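PDB 4JZ2: superoxide dismutase, which probably converts superoxide radicals into oxygen and hydrogen peroxide at a protein-bound metal ion. Local coordinates for residues Y13-L18 and T26-H31; K33-Y38 and N84-F89; A134-T139 and P162-D167. All coordinates share one frame; numbering follows the deposited sequence.

In the fold
Contacts 1 and 2 follow one another along helix 24-46, their centres about 12 Å apart, and both lie in the alpha-hairpin domain; contact 2 also draws in helix 72-90. Contact 3 comes last in the chain, within the three-stranded antiparallel sheet of the C-terminal domain, its centre about 16 Å from that of contact 2 and about 21 Å from that of contact 1. Each contact supplies one cobalt ligand, H30, H85 and D167 in turn, and H171 adds another. The metal is therefore held at the seam between the two domains. F87 and F88 of contact 2 also pack on I163 and G165 of contact 3.

Contact 1. Residues Y13-L18 and T26-H31; sequences YAYDAL and TMKLHH. With CO (cobalt (II) ion), chain B.
The phenol oxygen of Y15, hydrogen-bonded to the carboxylate of D32, also has H31 beside it, with Y15 OH 3.5 Å from H31 ND1. The two rings form an offset T-shaped pair: the edge of Y15 is directed at the face of the H31 imidazole, the planes stand at 85° and the centroids are 5.9 Å apart. On its other nitrogen, NE2, H31 is bonded to the carbonyl of K9, which helps set the turn of the imidazole. The aromatic ring of Y15 lies close against the helix, so that its CD1 is 3.6 Å from K28 CA. The aliphatic chain of K28 passes across one face of this ring and carries its ammonium over it, K28 NZ being 4.6 Å from the ring centroid and 22° off the normal, a cation-pi contact. M27 fills the other end of the contact. Its CG touches the carbonyl oxygen of Y15 at 3.3 Å, and its chain doubles back at the second torsion (chi2 -60°) and again at the third. The sulfur then reaches L18, with M27 SD 3.9 Å from L18 CD1, while the terminal methyl comes to the edge of the Y13 ring, M27 CE lying 4.1 Å from Y13 CE1. Y13 is tied at its hydroxyl to the carbonyl of F89. The chain bends in a type I beta turn from A14 to A17; Y15, within it, and L18, just after it, both point toward the helix. H30, one residue before H31, sends its imidazole to the cobalt, with H30 NE2 2.2 Å from the metal. The chemistry is thus mixed: a tyrosine ring that the lysine over its face and D32 at its hydroxyl may polarise, beside a thioether lodged among apolar groups, joins the incoming loop to the helix that carries a metal ligand.

Contact 2. Residues K33-Y38 and N84-F89; sequences KHYQAY and NHKFFF. With CO (cobalt (II) ion), chain B.
The side chains of Y35 and H85 reach out from facing helices and overlap head to base, the H85 methylene over the face of the tyrosine ring, a CH-pi contact with H85 CB 4.2 Å from the centroid. The phenol gets there because CG of Y35 stands opposite the backbone N (chi1 174°), which sends the ring across to helix 72-90. Farther along the same ring, the backbone N of K86 lies above its rim, and the hydroxyl end meets the start of the lysine chain, with Y35 OH 3.5 Å from K86 CB. The hydroxyl itself bonds to the backbone N of K9. F89 approaches from one turn farther along its helix: Y35 CD2 sits in the plane of the phenylalanine ring, at its edge, 3.7 Å from F89 CE2, and the two rings are inclined at an intermediate angle. On the imidazole side, Y38 crosses H85 at a slant, the ring planes 26° from parallel but displaced, with little of one ring above the other. Their nearest atoms are Y38 CE2 and H85 CE1, at 3.3 Å. Both rings are held at their polar ends, H85 ND1 by the carbonyl of G81 and the Y38 hydroxyl by the side chain of Q152. That bond to G81 helps set the imidazole's rotation and leaves NE2 for the cobalt, with H85 NE2 2.1 Å from the metal. Water 1 is bound to the same ion. The helix segments run largely against each other, their directions 142° apart and their axes 10.2 Å apart at closest approach. Such a pair of long antiparallel helices, each bringing a histidine to one metal (H30 and H85), is the alpha-hairpin domain characteristic of iron/manganese superoxide dismutases.

Contact 3. Residues A134-T139 and P162-D167; sequences AWLVAT and PIIGLD. With CO (cobalt (II) ion), chain B.
The benzene half of the W135 indole meets the neighbouring strand at a slant, with W135 CE3 3.5 Å from G165 CA. Glycine has no side chain to hold the ring off, hence the close approach. The pyrrolidine of P162 lies beside the indole and points the same way, with P162 CB 3.9 Å from W135 CE3. The indole nitrogen bonds to the hydroxyl of T149, and W133 brings a second indole nearly parallel to it. Along their backbones the two strands pair antiparallel. A134 and L166 form a hydrogen-bonded pair, the bond from L166 N to A134 O measuring 2.8 Å, and L136 N donates to I164 O at 2.9 Å. The order then slips by one residue. L136 O accepts from I163 N at 2.7 Å and, weakly, from I164 N at 3.4 Å, so I163 and I164 both face L136 in a classic beta bulge. L136 touches both isoleucines with different parts of its side chain: CD2 meets I163 CG2, while L136 CB is 3.8 Å from I164 CG1. At the far end of its strand D167 turns its carboxylate to the cobalt, D167 OD2 being 2.0 Å from the metal; OD1 accepts from W169 N and, weakly, from water 1. The strand of W135 is the middle one of the sheet, with 144-150 along its other side. Helix 181-188 packs on I164 and L166, and helix 194-202 covers I163 and I164.

Contact 1. Residues Y13-L18 and T26-H31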
loop_
_atom_site.group_PDB
_atom_site.type_symbol
_atom_site.label_atom_id
_atom_site.label_comp_id
_atom_site.label_asym_id
_atom_site.label_seq_id
_atom_site.Cartn_x
_atom_site.Cartn_y
_atom_site.Cartn_z
ATOM N N TYR A 13 -14.694 21.031 5.524
ATOM C CA TYR A 13 -15.523 20.893 6.721
ATOM C C TYR A 13 -14.549 20.728 7.879
ATOM O O TYR A 13 -13.338 20.620 7.657
ATOM C CB TYR A 13 -16.454 19.672 6.614
ATOM C CG TYR A 13 -15.823 18.560 5.802
ATOM C CD1 TYR A 13 -14.866 17.724 6.365
ATOM C CD2 TYR A 13 -16.156 18.375 4.464
ATOM C CE1 TYR A 13 -14.250 16.720 5.613
ATOM C CE2 TYR A 13 -15.549 17.381 3.703
ATOM C CZ TYR A 13 -14.592 16.559 4.283
ATOM O OH TYR A 13 -13.983 15.572 3.526
ATOM N N ALA A 14 -15.065 20.717 9.104
ATOM C CA ALA A 14 -14.226 20.568 10.294
ATOM C C ALA A 14 -13.512 19.213 10.269
ATOM O O ALA A 14 -14.053 18.248 9.734
ATOM C CB ALA A 14 -15.086 20.693 11.565
ATOM N N TYR A 15 -12.315 19.132 10.848
ATOM C CA TYR A 15 -11.592 17.860 10.866
ATOM C C TYR A 15 -12.361 16.745 11.578
ATOM O O TYR A 15 -12.157 15.563 11.280
ATOM C CB TYR A 15 -10.170 18.013 11.425
ATOM C CG TYR A 15 -9.242 18.759 10.487
ATOM C CD1 TYR A 15 -8.386 18.075 9.626
ATOM C CD2 TYR A 15 -9.243 20.149 10.441
ATOM C CE1 TYR A 15 -7.543 18.766 8.759
ATOM C CE2 TYR A 15 -8.408 20.845 9.580
ATOM C CZ TYR A 15 -7.559 20.150 8.739
ATOM O OH TYR A 15 -6.726 20.853 7.884
ATOM N N ASP A 16 -13.260 17.106 12.499
ATOM C CA ASP A 16 -14.053 16.093 13.199
ATOM C C ASP A 16 -15.455 15.913 12.607
ATOM O O ASP A 16 -16.290 15.201 13.167
ATOM C CB ASP A 16 -14.131 16.384 14.708
ATOM C CG ASP A 16 -14.954 17.627 15.027
ATOM O OD1 ASP A 16 -15.260 18.416 14.102
ATOM O OD2 ASP A 16 -15.287 17.815 16.216
ATOM N N ALA A 17 -15.699 16.535 11.457
ATOM C CA ALA A 17 -17.040 16.535 10.880
ATOM C C ALA A 17 -17.517 15.151 10.446
ATOM O O ALA A 17 -18.720 14.896 10.404
ATOM C CB ALA A 17 -17.127 17.520 9.718
ATOM N N LEU A 18 -16.582 14.250 10.133
ATOM C CA LEU A 18 -16.957 12.929 9.638
ATOM C C LEU A 18 -17.033 11.849 10.725
ATOM O O LEU A 18 -17.304 10.682 10.432
ATOM C CB LEU A 18 -16.015 12.492 8.501
ATOM C CG LEU A 18 -15.880 13.535 7.386
ATOM C CD1 LEU A 18 -15.008 13.010 6.247
ATOM C CD2 LEU A 18 -17.269 13.928 6.881
ATOM N N THR A 26 -7.229 10.961 12.007
ATOM C CA THR A 26 -6.953 10.531 10.640
ATOM C C THR A 26 -7.161 11.674 9.652
ATOM O O THR A 26 -6.329 11.898 8.771
ATOM C CB THR A 26 -7.810 9.339 10.271
ATOM O OG1 THR A 26 -7.320 8.205 10.992
ATOM C CG2 THR A 26 -7.739 9.060 8.751
ATOM N N MET A 27 -8.256 12.420 9.810
ATOM C CA MET A 27 -8.499 13.550 8.917
ATOM C C MET A 27 -7.355 14.552 8.967
ATOM O O MET A 27 -6.919 15.059 7.929
ATOM C CB MET A 27 -9.839 14.235 9.232
ATOM C CG MET A 27 -11.067 13.353 9.032
ATOM S SD MET A 27 -11.300 12.711 7.340
ATOM C CE MET A 27 -11.122 14.221 6.385
ATOM N N LYS A 28 -6.861 14.850 10.166
ATOM C CA LYS A 28 -5.714 15.748 10.300
ATOM C C LYS A 28 -4.494 15.202 9.570
ATOM O O LYS A 28 -3.858 15.901 8.781
ATOM C CB LYS A 28 -5.352 15.955 11.775
ATOM C CG LYS A 28 -6.326 16.828 12.555
ATOM C CD LYS A 28 -5.719 18.200 12.845
ATOM C CE LYS A 28 -6.669 19.053 13.687
ATOM N NZ LYS A 28 -6.398 20.522 13.565
ATOM N N LEU A 29 -4.159 13.948 9.844
ATOM C CA LEU A 29 -2.979 13.344 9.219
ATOM C C LEU A 29 -3.162 13.284 7.709
ATOM O O LEU A 29 -2.282 13.673 6.941
ATOM C CB LEU A 29 -2.751 11.926 9.753
ATOM C CG LEU A 29 -2.247 11.801 11.193
ATOM C CD1 LEU A 29 -2.337 10.364 11.651
ATOM C CD2 LEU A 29 -0.819 12.285 11.296
ATOM N N HIS A 30 -4.314 12.783 7.296
ATOM C CA HIS A 30 -4.568 12.510 5.886
ATOM C C HIS A 30 -4.446 13.782 5.056
ATOM O O HIS A 30 -3.763 13.806 4.026
ATOM C CB HIS A 30 -5.953 11.899 5.725
ATOM C CG HIS A 30 -6.090 11.027 4.520
ATOM N ND1 HIS A 30 -7.292 10.451 4.152
ATOM C CD2 HIS A 30 -5.187 10.621 3.596
ATOM C CE1 HIS A 30 -7.122 9.736 3.061
ATOM N NE2 HIS A 30 -5.847 9.822 2.699
ATOM N N HIS A 31 -5.095 14.845 5.524
ATOM C CA HIS A 31 -5.090 16.117 4.809
ATOM C C HIS A 31 -3.800 16.905 5.016
ATOM O O HIS A 31 -3.172 17.366 4.056
ATOM C CB HIS A 31 -6.293 16.975 5.229
ATOM C CG HIS A 31 -6.334 18.315 4.555
ATOM N ND1 HIS A 31 -5.577 19.382 4.975
ATOM C CD2 HIS A 31 -7.052 18.753 3.488
ATOM C CE1 HIS A 31 -5.814 20.426 4.192
ATOM N NE2 HIS A 31 -6.704 20.068 3.286
HETATM CO CO CO B . -4.732 8.812 1.152
HETATM O O HOH W 1 -4.007 7.411 -0.668
#

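Contact 2. Residues K33-Y38 and N84-F89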
loop_
_atom_site.group_PDB
_atom_site.type_symbol
_atom_site.label_atom_id
_atom_site.label_comp_id
_atom_site.label_asym_id
_atom_site.label_seq_id
_atom_site.Cartn_x
_atom_site.Cartn_y
_atom_site.Cartn_z
ATOM N N LYS A 33 -0.807 16.007 6.343
ATOM C CA LYS A 33 0.491 15.368 6.122
ATOM C C LYS A 33 0.582 14.653 4.770
ATOM O O LYS A 33 1.440 14.976 3.959
ATOM C CB LYS A 33 0.815 14.388 7.252
ATOM C CG LYS A 33 0.761 14.998 8.632
ATOM C CD LYS A 33 1.784 16.095 8.792
ATOM C CE LYS A 33 1.810 16.573 10.238
ATOM N NZ LYS A 33 2.890 17.576 10.432
ATOM N N HIS A 34 -0.300 13.686 4.534
ATOM C CA HIS A 34 -0.245 12.907 3.291
ATOM C C HIS A 34 -0.550 13.740 2.048
ATOM O O HIS A 34 0.232 13.767 1.102
ATOM C CB HIS A 34 -1.185 11.707 3.357
ATOM C CG HIS A 34 -0.792 10.692 4.383
ATOM N ND1 HIS A 34 0.088 9.662 4.115
ATOM C CD2 HIS A 34 -1.155 10.541 5.682
ATOM C CE1 HIS A 34 0.248 8.926 5.202
ATOM N NE2 HIS A 34 -0.503 9.438 6.166
ATOM N N TYR A 35 -1.684 14.424 2.051
ATOM C CA TYR A 35 -2.083 15.226 0.899
ATOM C C TYR A 35 -1.051 16.328 0.684
ATOM O O TYR A 35 -0.558 16.535 -0.443
ATOM C CB TYR A 35 -3.497 15.774 1.141
ATOM C CG TYR A 35 -4.051 16.751 0.113
ATOM C CD1 TYR A 35 -3.564 16.804 -1.203
ATOM C CD2 TYR A 35 -5.094 17.599 0.456
ATOM C CE1 TYR A 35 -4.108 17.712 -2.135
ATOM C CE2 TYR A 35 -5.635 18.497 -0.447
ATOM C CZ TYR A 35 -5.148 18.557 -1.734
ATOM O OH TYR A 35 -5.720 19.469 -2.593
ATOM N N GLN A 36 -0.692 17.011 1.771
ATOM C CA GLN A 36 0.336 18.045 1.724
ATOM C C GLN A 36 1.650 17.552 1.116
ATOM O O GLN A 36 2.297 18.285 0.377
ATOM C CB GLN A 36 0.612 18.615 3.121
ATOM C CG GLN A 36 1.666 19.699 3.128
ATOM C CD GLN A 36 1.122 21.027 2.626
ATOM O OE1 GLN A 36 0.114 21.531 3.136
ATOM N NE2 GLN A 36 1.775 21.594 1.614
ATOM N N ALA A 37 2.047 16.321 1.424
ATOM C CA ALA A 37 3.313 15.790 0.896
ATOM C C ALA A 37 3.284 15.592 -0.626
ATOM O O ALA A 37 4.273 15.858 -1.327
ATOM C CB ALA A 37 3.656 14.473 1.575
ATOM N N TYR A 38 2.165 15.092 -1.133
ATOM C CA TYR A 38 2.028 14.910 -2.575
ATOM C C TYR A 38 2.157 16.248 -3.285
ATOM O O TYR A 38 2.825 16.353 -4.307
ATOM C CB TYR A 38 0.692 14.258 -2.926
ATOM C CG TYR A 38 0.589 12.819 -2.462
ATOM C CD1 TYR A 38 1.515 11.867 -2.872
ATOM C CD2 TYR A 38 -0.430 12.420 -1.619
ATOM C CE1 TYR A 38 1.421 10.544 -2.448
ATOM C CE2 TYR A 38 -0.529 11.109 -1.182
ATOM C CZ TYR A 38 0.403 10.177 -1.599
ATOM O OH TYR A 38 0.281 8.871 -1.164
ATOM N N ASN A 84 -6.165 12.932 -6.417
ATOM C CA ASN A 84 -7.036 11.944 -5.790
ATOM C C ASN A 84 -7.496 12.401 -4.413
ATOM O O ASN A 84 -8.629 12.147 -4.023
ATOM C CB ASN A 84 -6.333 10.585 -5.649
ATOM C CG ASN A 84 -6.047 9.932 -6.987
ATOM O OD1 ASN A 84 -6.642 10.293 -7.995
ATOM N ND2 ASN A 84 -5.128 8.961 -6.998
ATOM N N HIS A 85 -6.613 13.059 -3.672
ATOM C CA HIS A 85 -6.972 13.471 -2.320
ATOM C C HIS A 85 -7.880 14.698 -2.323
ATOM O O HIS A 85 -8.846 14.766 -1.560
ATOM C CB HIS A 85 -5.723 13.673 -1.457
ATOM C CG HIS A 85 -5.101 12.384 -1.031
ATOM N ND1 HIS A 85 -4.181 11.709 -1.812
ATOM C CD2 HIS A 85 -5.311 11.607 0.056
ATOM C CE1 HIS A 85 -3.830 10.592 -1.203
ATOM N NE2 HIS A 85 -4.498 10.506 -0.066
ATOM N N LYS A 86 -7.574 15.664 -3.180
ATOM C CA LYS A 86 -8.481 16.789 -3.346
ATOM C C LYS A 86 -9.869 16.233 -3.644
ATOM O O LYS A 86 -10.857 16.624 -3.009
ATOM C CB LYS A 86 -8.040 17.713 -4.480
ATOM C CG LYS A 86 -8.858 19.003 -4.506
ATOM C CD LYS A 86 -8.920 19.635 -5.883
ATOM C CE LYS A 86 -7.588 20.199 -6.305
ATOM N NZ LYS A 86 -7.722 21.019 -7.549
ATOM N N PHE A 87 -9.936 15.317 -4.609
ATOM C CA PHE A 87 -11.193 14.680 -4.998
ATOM C C PHE A 87 -11.860 13.967 -3.826
ATOM O O PHE A 87 -13.073 14.079 -3.611
ATOM C CB PHE A 87 -10.966 13.667 -6.134
ATOM C CG PHE A 87 -12.235 13.006 -6.617
ATOM C CD1 PHE A 87 -12.906 13.496 -7.735
ATOM C CD2 PHE A 87 -12.769 11.920 -5.946
ATOM C CE1 PHE A 87 -14.076 12.912 -8.180
ATOM C CE2 PHE A 87 -13.947 11.325 -6.386
ATOM C CZ PHE A 87 -14.605 11.825 -7.505
ATOM N N PHE A 88 -11.054 13.233 -3.066
ATOM C CA PHE A 88 -11.570 12.399 -1.982
ATOM C C PHE A 88 -12.207 13.236 -0.859
ATOM O O PHE A 88 -13.320 12.941 -0.402
ATOM C CB PHE A 88 -10.436 11.522 -1.436
ATOM C CG PHE A 88 -10.863 10.568 -0.347
ATOM C CD1 PHE A 88 -11.848 9.633 -0.581
ATOM C CD2 PHE A 88 -10.225 10.579 0.887
ATOM C CE1 PHE A 88 -12.241 8.745 0.419
ATOM C CE2 PHE A 88 -10.595 9.692 1.888
ATOM C CZ PHE A 88 -11.608 8.778 1.659
ATOM N N PHE A 89 -11.526 14.291 -0.428
ATOM C CA PHE A 89 -12.091 15.120 0.630
ATOM C C PHE A 89 -13.343 15.855 0.118
ATOM O O PHE A 89 -14.297 16.066 0.874
ATOM C CB PHE A 89 -11.055 16.079 1.189
ATOM C CG PHE A 89 -9.848 15.384 1.769
ATOM C CD1 PHE A 89 -10.004 14.339 2.669
ATOM C CD2 PHE A 89 -8.570 15.765 1.402
ATOM C CE1 PHE A 89 -8.898 13.687 3.197
ATOM C CE2 PHE A 89 -7.454 15.118 1.929
ATOM C CZ PHE A 89 -7.618 14.085 2.824
HETATM CO CO CO B . -4.732 8.812 1.152
HETATM O O HOH W 1 -4.007 7.411 -0.668
#

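Contact 3. Residues A134-T139 and P162-D167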
loop_
_atom_site.group_PDB
_atom_site.type_symbol
_atom_site.label_atom_id
_atom_site.label_comp_id
_atom_site.label_asym_id
_atom_site.label_seq_id
_atom_site.Cartn_x
_atom_site.Cartn_y
_atom_site.Cartn_z
ATOM N N ALA A 134 -10.841 2.589 -5.009
ATOM C CA ALA A 134 -11.978 2.060 -5.756
ATOM C C ALA A 134 -12.766 3.246 -6.271
ATOM O O ALA A 134 -12.946 4.230 -5.552
ATOM C CB ALA A 134 -12.867 1.183 -4.859
ATOM N N TRP A 135 -13.252 3.145 -7.502
ATOM C CA TRP A 135 -13.883 4.276 -8.169
ATOM C C TRP A 135 -15.198 3.892 -8.821
ATOM O O TRP A 135 -15.336 2.804 -9.392
ATOM C CB TRP A 135 -12.991 4.816 -9.295
ATOM C CG TRP A 135 -11.593 5.204 -8.902
ATOM C CD1 TRP A 135 -10.469 4.432 -9.007
ATOM C CD2 TRP A 135 -11.169 6.461 -8.382
ATOM N NE1 TRP A 135 -9.369 5.133 -8.573
ATOM C CE2 TRP A 135 -9.773 6.386 -8.182
ATOM C CE3 TRP A 135 -11.833 7.655 -8.059
ATOM C CZ2 TRP A 135 -9.029 7.446 -7.661
ATOM C CZ3 TRP A 135 -11.093 8.715 -7.561
ATOM C CH2 TRP A 135 -9.701 8.601 -7.360
ATOM N N LEU A 136 -16.155 4.808 -8.754
ATOM C CA LEU A 136 -17.263 4.799 -9.692
ATOM C C LEU A 136 -16.905 5.815 -10.768
ATOM O O LEU A 136 -16.664 6.985 -10.457
ATOM C CB LEU A 136 -18.562 5.206 -8.991
ATOM C CG LEU A 136 -19.767 5.446 -9.908
ATOM C CD1 LEU A 136 -20.237 4.142 -10.539
ATOM C CD2 LEU A 136 -20.896 6.093 -9.120
ATOM N N VAL A 137 -16.853 5.372 -12.025
ATOM C CA VAL A 137 -16.378 6.215 -13.107
ATOM C C VAL A 137 -17.396 6.256 -14.243
ATOM O O VAL A 137 -18.235 5.366 -14.369
ATOM C CB VAL A 137 -15.038 5.706 -13.670
ATOM C CG1 VAL A 137 -13.957 5.732 -12.591
ATOM C CG2 VAL A 137 -15.194 4.304 -14.236
ATOM N N ALA A 138 -17.313 7.297 -15.059
ATOM C CA ALA A 138 -18.206 7.448 -16.203
ATOM C C ALA A 138 -17.408 7.678 -17.473
ATOM O O ALA A 138 -16.430 8.432 -17.473
ATOM C CB ALA A 138 -19.161 8.598 -15.973
ATOM N N THR A 139 -17.820 7.020 -18.555
ATOM C CA THR A 139 -17.259 7.299 -19.866
ATOM C C THR A 139 -17.795 8.643 -20.303
ATOM O O THR A 139 -18.704 9.186 -19.679
ATOM C CB THR A 139 -17.723 6.274 -20.897
ATOM O OG1 THR A 139 -19.151 6.351 -21.015
ATOM C CG2 THR A 139 -17.331 4.880 -20.463
ATOM N N PRO A 162 -14.065 10.351 -12.730
ATOM C CA PRO A 162 -14.414 9.845 -11.397
ATOM C C PRO A 162 -15.713 10.489 -10.926
ATOM O O PRO A 162 -15.863 11.709 -11.027
ATOM C CB PRO A 162 -13.249 10.315 -10.516
ATOM C CG PRO A 162 -12.185 10.785 -11.446
ATOM C CD PRO A 162 -12.890 11.233 -12.692
ATOM N N ILE A 163 -16.640 9.674 -10.438
ATOM C CA ILE A 163 -17.901 10.168 -9.894
ATOM C C ILE A 163 -17.839 10.141 -8.360
ATOM O O ILE A 163 -18.068 11.154 -7.692
ATOM C CB ILE A 163 -19.080 9.322 -10.411
ATOM C CG1 ILE A 163 -19.086 9.330 -11.946
ATOM C CG2 ILE A 163 -20.414 9.849 -9.864
ATOM C CD1 ILE A 163 -19.006 10.727 -12.546
ATOM N N ILE A 164 -17.524 8.974 -7.806
ATOM C CA ILE A 164 -17.042 8.905 -6.422
ATOM C C ILE A 164 -15.828 7.983 -6.382
ATOM O O ILE A 164 -15.591 7.232 -7.323
ATOM C CB ILE A 164 -18.093 8.377 -5.442
ATOM C CG1 ILE A 164 -18.306 6.872 -5.626
ATOM C CG2 ILE A 164 -19.398 9.174 -5.565
ATOM C CD1 ILE A 164 -19.211 6.250 -4.565
ATOM N N GLY A 165 -15.069 8.043 -5.293
ATOM C CA GLY A 165 -13.846 7.270 -5.176
ATOM C C GLY A 165 -13.510 7.093 -3.705
ATOM O O GLY A 165 -13.711 8.014 -2.923
ATOM N N LEU A 166 -13.001 5.919 -3.340
ATOM C CA LEU A 166 -12.653 5.613 -1.952
ATOM C C LEU A 166 -11.171 5.265 -1.843
ATOM O O LEU A 166 -10.690 4.378 -2.548
ATOM C CB LEU A 166 -13.491 4.435 -1.457
ATOM C CG LEU A 166 -13.199 3.883 -0.053
ATOM C CD1 LEU A 166 -13.315 4.974 1.013
ATOM C CD2 LEU A 166 -14.128 2.714 0.248
ATOM N N ASP A 167 -10.461 5.980 -0.974
ATOM C CA ASP A 167 -9.056 5.721 -0.667
ATOM C C ASP A 167 -8.959 4.473 0.218
ATOM O O ASP A 167 -9.494 4.464 1.336
ATOM C CB ASP A 167 -8.500 6.939 0.077
ATOM C CG ASP A 167 -7.000 6.901 0.266
ATOM O OD1 ASP A 167 -6.339 5.912 -0.125
ATOM O OD2 ASP A 167 -6.454 7.894 0.814
HETATM CO CO CO B . -4.732 8.812 1.152
HETATM O O HOH W 1 -4.007 7.411 -0.668
#